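Putative oxidoreductase yhhX (Escherichia coli K-12, PDB 3F4L) is a putative oxidoreductase of the Gfo/Idh/MocA family that probably binds a nicotinamide adenine dinucleotide cofactor and may act as an NADP+-dependent scyllo-inositol dehydrogenase. Local coordinates at residues V70-A75 with L93-F98; Y122-F127 with G296-V301; F127-L132 with G249-E254. All coordinates share one frame; numbering follows the deposited sequence.

Interaction 1. Residues V70-A75 with L93-F98; sequences VVCTHA and LVEKPF
L93 and V70 lie side by side on neighbouring parallel strands of the Rossmann fold, joined through helix 78-87 as a beta-alpha-beta unit. L93 CD2 packs 4.2 Å from V70 CG1, both on the sheet face covered by Y302 of helix 300-311. The carbonyl O of L93 accepts from V71 N at 2.9 Å. V94 pairs with V71 on the other face, where H78 of helix 78-87 covers both. E95 N gives a hydrogen bond to V71 O at 3.1 Å, the next rung of the parallel pairing. Extended beyond CG (chi2 -163°), the E95 chain carries its carboxylate alongside C72, with OE2 3.6 Å from C72 CB. OE1 accepts from H18 NE2 and OE2 pairs with S13 OG. A water lies between E95 OE2 and T73 O, within hydrogen-bonding distance of both. An alanine in place of E95 would probably leave H18 and S13 without their carboxylate mate and open a gap beside C72. E95, K96 and P97 form the E-K-P sequence well known in this family, and the K96-P97 peptide bond is cis. The P97 ring then meets A75 tightly, with CD 3.3 Å from A75 CB.

Interaction 2. Residues Y122-F127 with G296-V301; sequences YQNRRF and GDYGRV
F127 and R300 meet over a ring face. R300 CB sits above the centre of the F127 ring, 3.6 Å from its centroid and 1° off the normal, a CH-pi contact. The R300 chain then bends at chi3, which brings NE to 3.2 Å from F127 CD1. The second ring-face contact is N124 on Y298. N124 ND2 stands 3.2 Å above the centre of the Y298 ring, and the amide plane is turned 71° from the ring. N124 CG lies between the backbone N and the carbonyl carbon (chi1 59°), which places the amide over the ring.

Apolar contacts centre on V301. Its CG2 meets the edge of the F127 ring in plane, 3.8 Å from CE2. Its CG1 meets the edge of the Y122 ring, 3.8 Å from CD1.

Among the polar contacts, D297 N gives a weak bond to F127 O at 3.2 Å. The hydroxyl of Y298 lies over one face of the R125 guanidinium, but its bond is to D128 OD1. R125 NE in turn pairs with D128 OD2, and Y122 OH bonds to Y17 O.

D297 OD1 also accepts from G299 N at 3.0 Å, a capping bond ahead of helix 300-311, while OD2 forms a salt bridge with R25. The whole is a connection that leaves the last strand of the Rossmann sheet and packs on a capped helix start, where the two domains of a Gfo/Idh/MocA protein meet.

Interaction 3. Residues F127-L132 with G249-E254; sequences FDSCFL and GIDQQE
S129 and D251 come together where two chain segments run roughly antiparallel, 152° apart end to end, each leading into a helix. The motif is side-chain capping at a helix start: D251 lies ahead of helix 253-258 and also reaches the first turn of helix 129-140. With CG anti to the backbone N (chi1 177°), its carboxylate extends to S129. S129 N gives D251 OD1 a nearly straight bond of 2.7 Å, on the anti side of the carboxylate. Q253 NE2 reaches the same oxygen at 3.0 Å, on the syn side, with the acceptor lying in its amide plane. OD1 is thus gripped by two N-H donors. OD2 accepts from Q253 N at 2.9 Å, the capping bond proper, met from above the carboxylate plane. Together these bonds fix the rotation of the buried carboxylate. The donors would probably favour its charged form, while the nearby D128 carboxylate would oppose it.

D128 stands at the N-cap position of helix 129-140, but its side chain makes no capping bond; the carboxylate that takes S129 N is that of D251. The D128 and D251 side chains cross at about a right angle, yet their carboxylate planes are only 25° apart, and D128 OD1 comes within 3.5 Å of D251 OD2. Both are acceptors, so the pair is probably repulsive. The D128 charge is met instead by R125, in a salt bridge to OD2, and by Y298 OH at OD1. Q253 OE1 accepts from Y298 N.

C130 packs beside I250, with SG 3.9 Å from I250 CG1. SG also takes a weak bond from D251 N at 3.4 Å. A water joins S129 OG to the backbone across the contact, accepting from Q252 N at 2.7 Å.

In the fold
Interaction 1 comes first along the chain and closes before interaction 2 opens; interaction 3 is nested inside the loop that interaction 2 closes. Interaction 1 lies in the parallel sheet of the Rossmann domain, between strands 66-71 and 91-94. Its centre is 15 Å from that of interaction 2, and the two touch where K96 and L93 pack on Y122. Helix 300-311 starts in interaction 2 and also covers the sheet face at interaction 1, so it ties the two. Interactions 2 and 3 are centred 10 Å apart and share F127. Interactions 1 and 3 do not touch; their nearest atoms are about 9 Å apart. Residues 122-132 thus probably help join the Rossmann domain to the C-terminal alpha/beta domain.

Interaction 1. Residues V70-A75 with L93-F98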
loop_
_atom_site.group_PDB
_atom_site.type_symbol
_atom_site.label_atom_id
_atom_site.label_comp_id
_atom_site.label_asym_id
_atom_site.label_seq_id
_atom_site.Cartn_x
_atom_site.Cartn_y
_atom_site.Cartn_z
ATOM N N VAL A 70 32.800 6.155 17.695
ATOM C CA VAL A 70 31.417 5.748 17.425
ATOM C C VAL A 70 30.500 6.280 18.529
ATOM O O VAL A 70 30.593 5.853 19.667
ATOM C CB VAL A 70 31.321 4.217 17.352
ATOM C CG1 VAL A 70 29.924 3.779 16.902
ATOM C CG2 VAL A 70 32.379 3.694 16.400
ATOM N N VAL A 71 29.622 7.215 18.180
ATOM C CA VAL A 71 28.715 7.827 19.144
ATOM C C VAL A 71 27.412 7.039 19.272
ATOM O O VAL A 71 26.611 6.993 18.337
ATOM C CB VAL A 71 28.399 9.264 18.730
ATOM C CG1 VAL A 71 27.558 9.936 19.794
ATOM C CG2 VAL A 71 29.700 10.027 18.494
ATOM N N CYS A 72 27.221 6.423 20.435
ATOM C CA CYS A 72 26.044 5.599 20.714
ATOM C C CYS A 72 25.318 6.036 21.973
ATOM O O CYS A 72 24.670 5.221 22.618
ATOM C CB CYS A 72 26.455 4.144 20.909
ATOM S SG CYS A 72 27.509 3.496 19.632
ATOM N N THR A 73 25.442 7.308 22.333
ATOM C CA THR A 73 24.783 7.829 23.527
ATOM C C THR A 73 23.338 8.193 23.209
ATOM O O THR A 73 22.777 7.755 22.201
ATOM C CB THR A 73 25.489 9.104 24.064
ATOM O OG1 THR A 73 25.571 10.090 23.020
ATOM C CG2 THR A 73 26.889 8.772 24.577
ATOM N N HIS A 74 22.746 8.999 24.081
ATOM C CA HIS A 74 21.379 9.451 23.907
ATOM C C HIS A 74 21.323 10.378 22.698
ATOM O O HIS A 74 22.208 11.217 22.499
ATOM C CB HIS A 74 20.924 10.197 25.160
ATOM C CG HIS A 74 19.484 10.603 25.135
ATOM N ND1 HIS A 74 18.970 11.470 24.194
ATOM C CD2 HIS A 74 18.449 10.271 25.945
ATOM C CE1 HIS A 74 17.681 11.652 24.424
ATOM N NE2 HIS A 74 17.341 10.937 25.481
ATOM N N ALA A 75 20.277 10.228 21.896
ATOM C CA ALA A 75 20.093 11.043 20.700
ATOM C C ALA A 75 20.449 12.520 20.894
ATOM O O ALA A 75 21.137 13.119 20.062
ATOM C CB ALA A 75 18.648 10.923 20.216
ATOM N N LEU A 93 31.393 7.974 13.453
ATOM C CA LEU A 93 30.272 7.131 13.036
ATOM C C LEU A 93 29.188 7.393 14.086
ATOM O O LEU A 93 29.411 7.194 15.285
ATOM C CB LEU A 93 30.684 5.653 13.021
ATOM C CG LEU A 93 29.617 4.599 12.661
ATOM C CD1 LEU A 93 29.085 4.820 11.242
ATOM C CD2 LEU A 93 30.237 3.210 12.763
ATOM N N VAL A 94 28.019 7.850 13.648
ATOM C CA VAL A 94 26.951 8.180 14.582
ATOM C C VAL A 94 25.688 7.329 14.460
ATOM O O VAL A 94 25.153 7.153 13.371
ATOM C CB VAL A 94 26.530 9.657 14.432
ATOM C CG1 VAL A 94 25.657 10.065 15.610
ATOM C CG2 VAL A 94 27.758 10.553 14.334
ATOM N N GLU A 95 25.208 6.823 15.591
ATOM C CA GLU A 95 23.988 6.020 15.607
ATOM C C GLU A 95 22.755 6.901 15.424
ATOM O O GLU A 95 22.810 8.107 15.651
ATOM C CB GLU A 95 23.866 5.258 16.921
ATOM C CG GLU A 95 24.513 3.895 16.901
ATOM C CD GLU A 95 24.036 3.033 18.045
ATOM O OE1 GLU A 95 24.278 1.805 18.002
ATOM O OE2 GLU A 95 23.419 3.586 18.982
ATOM N N LYS A 96 21.646 6.290 15.012
ATOM C CA LYS A 96 20.390 7.015 14.802
ATOM C C LYS A 96 19.951 7.722 16.086
ATOM O O LYS A 96 20.001 7.142 17.165
ATOM C CB LYS A 96 19.293 6.038 14.351
ATOM C CG LYS A 96 19.652 5.220 13.106
ATOM C CD LYS A 96 20.718 4.137 13.374
ATOM C CE LYS A 96 20.180 3.048 14.311
ATOM N NZ LYS A 96 21.050 1.836 14.384
ATOM N N PRO A 97 19.532 8.997 15.993
ATOM C CA PRO A 97 19.442 9.856 14.809
ATOM C C PRO A 97 20.764 10.605 14.629
ATOM O O PRO A 97 21.394 10.986 15.609
ATOM C CB PRO A 97 18.303 10.827 15.157
ATOM C CG PRO A 97 17.837 10.419 16.567
ATOM C CD PRO A 97 18.999 9.703 17.164
ATOM N N PHE A 98 21.170 10.805 13.383
ATOM C CA PHE A 98 22.416 11.504 13.063
ATOM C C PHE A 98 22.525 12.807 13.852
ATOM O O PHE A 98 23.499 13.040 14.569
ATOM C CB PHE A 98 22.463 11.797 11.563
ATOM C CG PHE A 98 23.818 12.191 11.067
ATOM C CD1 PHE A 98 24.922 11.377 11.310
ATOM C CD2 PHE A 98 23.994 13.368 10.358
ATOM C CE1 PHE A 98 26.189 11.732 10.853
ATOM C CE2 PHE A 98 25.262 13.737 9.893
ATOM C CZ PHE A 98 26.359 12.914 10.142
HETATM O O HOH W 1 22.244 5.538 20.681
#

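Interaction 2. Residues Y122-F127 with G296-V301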
loop_
_atom_site.group_PDB
_atom_site.type_symbol
_atom_site.label_atom_id
_atom_site.label_comp_id
_atom_site.label_asym_id
_atom_site.label_seq_id
_atom_site.Cartn_x
_atom_site.Cartn_y
_atom_site.Cartn_z
ATOM N N TYR A 122 25.095 5.454 11.021
ATOM C CA TYR A 122 25.252 4.002 11.025
ATOM C C TYR A 122 23.998 3.414 10.379
ATOM O O TYR A 122 22.988 3.228 11.048
ATOM C CB TYR A 122 25.385 3.510 12.480
ATOM C CG TYR A 122 25.562 2.015 12.684
ATOM C CD1 TYR A 122 26.616 1.320 12.085
ATOM C CD2 TYR A 122 24.705 1.308 13.515
ATOM C CE1 TYR A 122 26.808 -0.043 12.319
ATOM C CE2 TYR A 122 24.886 -0.055 13.753
ATOM C CZ TYR A 122 25.937 -0.717 13.153
ATOM O OH TYR A 122 26.113 -2.054 13.388
ATOM N N GLN A 123 24.054 3.149 9.076
ATOM C CA GLN A 123 22.902 2.585 8.371
ATOM C C GLN A 123 23.171 1.115 8.088
ATOM O O GLN A 123 23.328 0.708 6.945
ATOM C CB GLN A 123 22.654 3.341 7.058
ATOM C CG GLN A 123 22.362 4.828 7.253
ATOM C CD GLN A 123 21.104 5.088 8.075
ATOM O OE1 GLN A 123 20.342 4.169 8.374
ATOM N NE2 GLN A 123 20.873 6.350 8.424
ATOM N N ASN A 124 23.205 0.322 9.151
ATOM C CA ASN A 124 23.482 -1.101 9.036
ATOM C C ASN A 124 22.424 -1.887 8.264
ATOM O O ASN A 124 22.723 -2.945 7.719
ATOM C CB ASN A 124 23.676 -1.715 10.434
ATOM C CG ASN A 124 22.452 -1.548 11.337
ATOM O OD1 ASN A 124 21.928 -0.454 11.501
ATOM N ND2 ASN A 124 22.007 -2.648 11.938
ATOM N N ARG A 125 21.196 -1.384 8.195
ATOM C CA ARG A 125 20.158 -2.130 7.485
ATOM C C ARG A 125 20.344 -2.124 5.969
ATOM O O ARG A 125 19.534 -2.684 5.216
ATOM C CB ARG A 125 18.761 -1.627 7.886
ATOM C CG ARG A 125 18.531 -1.695 9.411
ATOM C CD ARG A 125 17.069 -1.944 9.802
ATOM N NE ARG A 125 16.722 -3.346 9.606
ATOM C CZ ARG A 125 16.423 -4.202 10.581
ATOM N NH1 ARG A 125 16.406 -3.814 11.847
ATOM N NH2 ARG A 125 16.175 -5.462 10.281
ATOM N N ARG A 126 21.425 -1.500 5.519
ATOM C CA ARG A 126 21.732 -1.501 4.102
ATOM C C ARG A 126 22.327 -2.866 3.829
ATOM O O ARG A 126 22.528 -3.258 2.685
ATOM C CB ARG A 126 22.748 -0.411 3.764
ATOM C CG ARG A 126 22.124 0.969 3.746
ATOM C CD ARG A 126 23.042 1.998 3.115
ATOM N NE ARG A 126 22.397 3.305 3.069
ATOM C CZ ARG A 126 22.817 4.311 2.311
ATOM N NH1 ARG A 126 23.882 4.152 1.540
ATOM N NH2 ARG A 126 22.165 5.465 2.311
ATOM N N PHE A 127 22.604 -3.592 4.904
ATOM C CA PHE A 127 23.162 -4.922 4.778
ATOM C C PHE A 127 22.233 -5.991 5.347
ATOM O O PHE A 127 22.689 -7.040 5.778
ATOM C CB PHE A 127 24.548 -4.972 5.439
ATOM C CG PHE A 127 25.520 -4.000 4.842
ATOM C CD1 PHE A 127 25.912 -4.125 3.510
ATOM C CD2 PHE A 127 25.985 -2.917 5.575
ATOM C CE1 PHE A 127 26.748 -3.181 2.915
ATOM C CE2 PHE A 127 26.825 -1.960 4.988
ATOM C CZ PHE A 127 27.205 -2.095 3.655
ATOM N N GLY A 296 23.351 -11.283 4.991
ATOM C CA GLY A 296 23.443 -9.961 5.584
ATOM C C GLY A 296 24.564 -9.921 6.607
ATOM O O GLY A 296 24.876 -10.942 7.232
ATOM N N ASP A 297 25.171 -8.750 6.782
ATOM C CA ASP A 297 26.262 -8.597 7.739
ATOM C C ASP A 297 26.437 -7.123 8.110
ATOM O O ASP A 297 27.000 -6.339 7.334
ATOM C CB ASP A 297 27.555 -9.170 7.137
ATOM C CG ASP A 297 28.750 -9.058 8.077
ATOM O OD1 ASP A 297 28.554 -8.793 9.279
ATOM O OD2 ASP A 297 29.895 -9.247 7.611
ATOM N N TYR A 298 25.957 -6.751 9.298
ATOM C CA TYR A 298 26.052 -5.361 9.745
ATOM C C TYR A 298 27.492 -4.875 9.860
ATOM O O TYR A 298 27.747 -3.671 9.845
ATOM C CB TYR A 298 25.348 -5.174 11.090
ATOM C CG TYR A 298 23.862 -5.439 11.045
ATOM C CD1 TYR A 298 23.122 -5.161 9.894
ATOM C CD2 TYR A 298 23.179 -5.915 12.166
ATOM C CE1 TYR A 298 21.741 -5.346 9.859
ATOM C CE2 TYR A 298 21.788 -6.103 12.142
ATOM C CZ TYR A 298 21.082 -5.815 10.983
ATOM O OH TYR A 298 19.712 -5.979 10.941
ATOM N N GLY A 299 28.422 -5.822 9.953
ATOM C CA GLY A 299 29.829 -5.479 10.075
ATOM C C GLY A 299 30.407 -4.910 8.798
ATOM O O GLY A 299 31.522 -4.383 8.789
ATOM N N ARG A 300 29.650 -5.014 7.712
ATOM C CA ARG A 300 30.110 -4.492 6.438
ATOM C C ARG A 300 30.235 -2.971 6.502
ATOM O O ARG A 300 30.892 -2.367 5.661
ATOM C CB ARG A 300 29.176 -4.963 5.314
ATOM C CG ARG A 300 29.488 -6.418 4.930
ATOM C CD ARG A 300 28.329 -7.171 4.282
ATOM N NE ARG A 300 27.927 -6.605 3.003
ATOM C CZ ARG A 300 27.017 -7.153 2.202
ATOM N NH1 ARG A 300 26.424 -8.289 2.562
ATOM N NH2 ARG A 300 26.697 -6.563 1.052
ATOM N N VAL A 301 29.615 -2.367 7.513
ATOM C CA VAL A 301 29.696 -0.930 7.726
ATOM C C VAL A 301 31.141 -0.637 8.122
ATOM O O VAL A 301 31.763 0.301 7.629
ATOM C CB VAL A 301 28.757 -0.468 8.876
ATOM C CG1 VAL A 301 29.096 0.974 9.282
ATOM C CG2 VAL A 301 27.287 -0.557 8.437
#

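Interaction 3. Residues F127-L132 with G249-E254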
loop_
_atom_site.group_PDB
_atom_site.type_symbol
_atom_site.label_atom_id
_atom_site.label_comp_id
_atom_site.label_asym_id
_atom_site.label_seq_id
_atom_site.Cartn_x
_atom_site.Cartn_y
_atom_site.Cartn_z
ATOM N N PHE A 127 22.604 -3.592 4.904
ATOM C CA PHE A 127 23.162 -4.922 4.778
ATOM C C PHE A 127 22.233 -5.991 5.347
ATOM O O PHE A 127 22.689 -7.040 5.778
ATOM C CB PHE A 127 24.548 -4.972 5.439
ATOM C CG PHE A 127 25.520 -4.000 4.842
ATOM C CD1 PHE A 127 25.912 -4.125 3.510
ATOM C CD2 PHE A 127 25.985 -2.917 5.575
ATOM C CE1 PHE A 127 26.748 -3.181 2.915
ATOM C CE2 PHE A 127 26.825 -1.960 4.988
ATOM C CZ PHE A 127 27.205 -2.095 3.655
ATOM N N ASP A 128 20.929 -5.703 5.357
ATOM C CA ASP A 128 19.921 -6.670 5.799
ATOM C C ASP A 128 19.764 -7.630 4.622
ATOM O O ASP A 128 19.724 -7.190 3.466
ATOM C CB ASP A 128 18.571 -5.992 6.066
ATOM C CG ASP A 128 18.349 -5.688 7.535
ATOM O OD1 ASP A 128 19.091 -6.238 8.391
ATOM O OD2 ASP A 128 17.413 -4.915 7.839
ATOM N N SER A 129 19.677 -8.930 4.901
ATOM C CA SER A 129 19.550 -9.923 3.836
ATOM C C SER A 129 18.315 -9.725 2.961
ATOM O O SER A 129 18.389 -9.892 1.752
ATOM C CB SER A 129 19.535 -11.345 4.415
ATOM O OG SER A 129 18.462 -11.505 5.307
ATOM N N CYS A 130 17.186 -9.393 3.575
ATOM C CA CYS A 130 15.946 -9.165 2.835
ATOM C C CYS A 130 16.138 -8.032 1.818
ATOM O O CYS A 130 15.828 -8.172 0.628
ATOM C CB CYS A 130 14.815 -8.818 3.810
ATOM S SG CYS A 130 15.290 -7.695 5.165
ATOM N N PHE A 131 16.655 -6.910 2.303
ATOM C CA PHE A 131 16.916 -5.758 1.457
ATOM C C PHE A 131 17.901 -6.092 0.334
ATOM O O PHE A 131 17.652 -5.782 -0.841
ATOM C CB PHE A 131 17.470 -4.610 2.306
ATOM C CG PHE A 131 17.945 -3.449 1.498
ATOM C CD1 PHE A 131 17.049 -2.689 0.758
ATOM C CD2 PHE A 131 19.301 -3.138 1.440
ATOM C CE1 PHE A 131 17.504 -1.629 -0.035
ATOM C CE2 PHE A 131 19.764 -2.080 0.646
ATOM C CZ PHE A 131 18.865 -1.331 -0.088
ATOM N N LEU A 132 19.017 -6.729 0.680
ATOM C CA LEU A 132 20.012 -7.068 -0.336
ATOM C C LEU A 132 19.454 -7.974 -1.430
ATOM O O LEU A 132 19.872 -7.881 -2.587
ATOM C CB LEU A 132 21.242 -7.723 0.294
ATOM C CG LEU A 132 22.118 -6.863 1.214
ATOM C CD1 LEU A 132 23.209 -7.734 1.809
ATOM C CD2 LEU A 132 22.720 -5.692 0.448
ATOM N N GLY A 249 9.639 -12.307 5.183
ATOM C CA GLY A 249 10.708 -12.522 6.138
ATOM C C GLY A 249 11.760 -11.439 6.153
ATOM O O GLY A 249 12.164 -10.923 5.109
ATOM N N ILE A 250 12.215 -11.102 7.350
ATOM C CA ILE A 250 13.220 -10.063 7.519
ATOM C C ILE A 250 14.565 -10.686 7.874
ATOM O O ILE A 250 14.637 -11.851 8.285
ATOM C CB ILE A 250 12.793 -9.071 8.634
ATOM C CG1 ILE A 250 13.775 -7.895 8.717
ATOM C CG2 ILE A 250 12.718 -9.791 9.982
ATOM C CD1 ILE A 250 13.247 -6.749 9.576
ATOM N N ASP A 251 15.627 -9.907 7.689
ATOM C CA ASP A 251 16.983 -10.336 8.010
ATOM C C ASP A 251 16.955 -10.943 9.415
ATOM O O ASP A 251 16.313 -10.398 10.303
ATOM C CB ASP A 251 17.901 -9.125 7.989
ATOM C CG ASP A 251 19.306 -9.464 8.381
ATOM O OD1 ASP A 251 20.124 -9.721 7.483
ATOM O OD2 ASP A 251 19.584 -9.474 9.601
ATOM N N GLN A 252 17.666 -12.051 9.611
ATOM C CA GLN A 252 17.672 -12.753 10.890
ATOM C C GLN A 252 18.799 -12.460 11.894
ATOM O O GLN A 252 18.851 -13.087 12.954
ATOM C CB GLN A 252 17.620 -14.264 10.625
ATOM C CG GLN A 252 16.312 -14.729 9.992
ATOM C CD GLN A 252 15.133 -14.538 10.930
ATOM O OE1 GLN A 252 15.090 -15.124 12.018
ATOM N NE2 GLN A 252 14.175 -13.710 10.526
ATOM N N GLN A 253 19.693 -11.529 11.576
ATOM C CA GLN A 253 20.788 -11.189 12.485
ATOM C C GLN A 253 20.282 -10.752 13.857
ATOM O O GLN A 253 20.825 -11.166 14.876
ATOM C CB GLN A 253 21.654 -10.066 11.900
ATOM C CG GLN A 253 22.346 -10.427 10.617
ATOM C CD GLN A 253 23.109 -9.268 10.028
ATOM O OE1 GLN A 253 24.190 -8.894 10.511
ATOM N NE2 GLN A 253 22.549 -8.680 8.980
ATOM N N GLU A 254 19.249 -9.917 13.894
ATOM C CA GLU A 254 18.732 -9.451 15.176
ATOM C C GLU A 254 18.158 -10.609 15.979
ATOM O O GLU A 254 18.335 -10.681 17.202
ATOM C CB GLU A 254 17.653 -8.385 14.981
ATOM C CG GLU A 254 17.208 -7.727 16.284
ATOM C CD GLU A 254 16.009 -6.800 16.108
ATOM O OE1 GLU A 254 16.005 -6.002 15.145
ATOM O OE2 GLU A 254 15.077 -6.863 16.939
HETATM O O HOH W 2 18.450 -13.283 7.308
#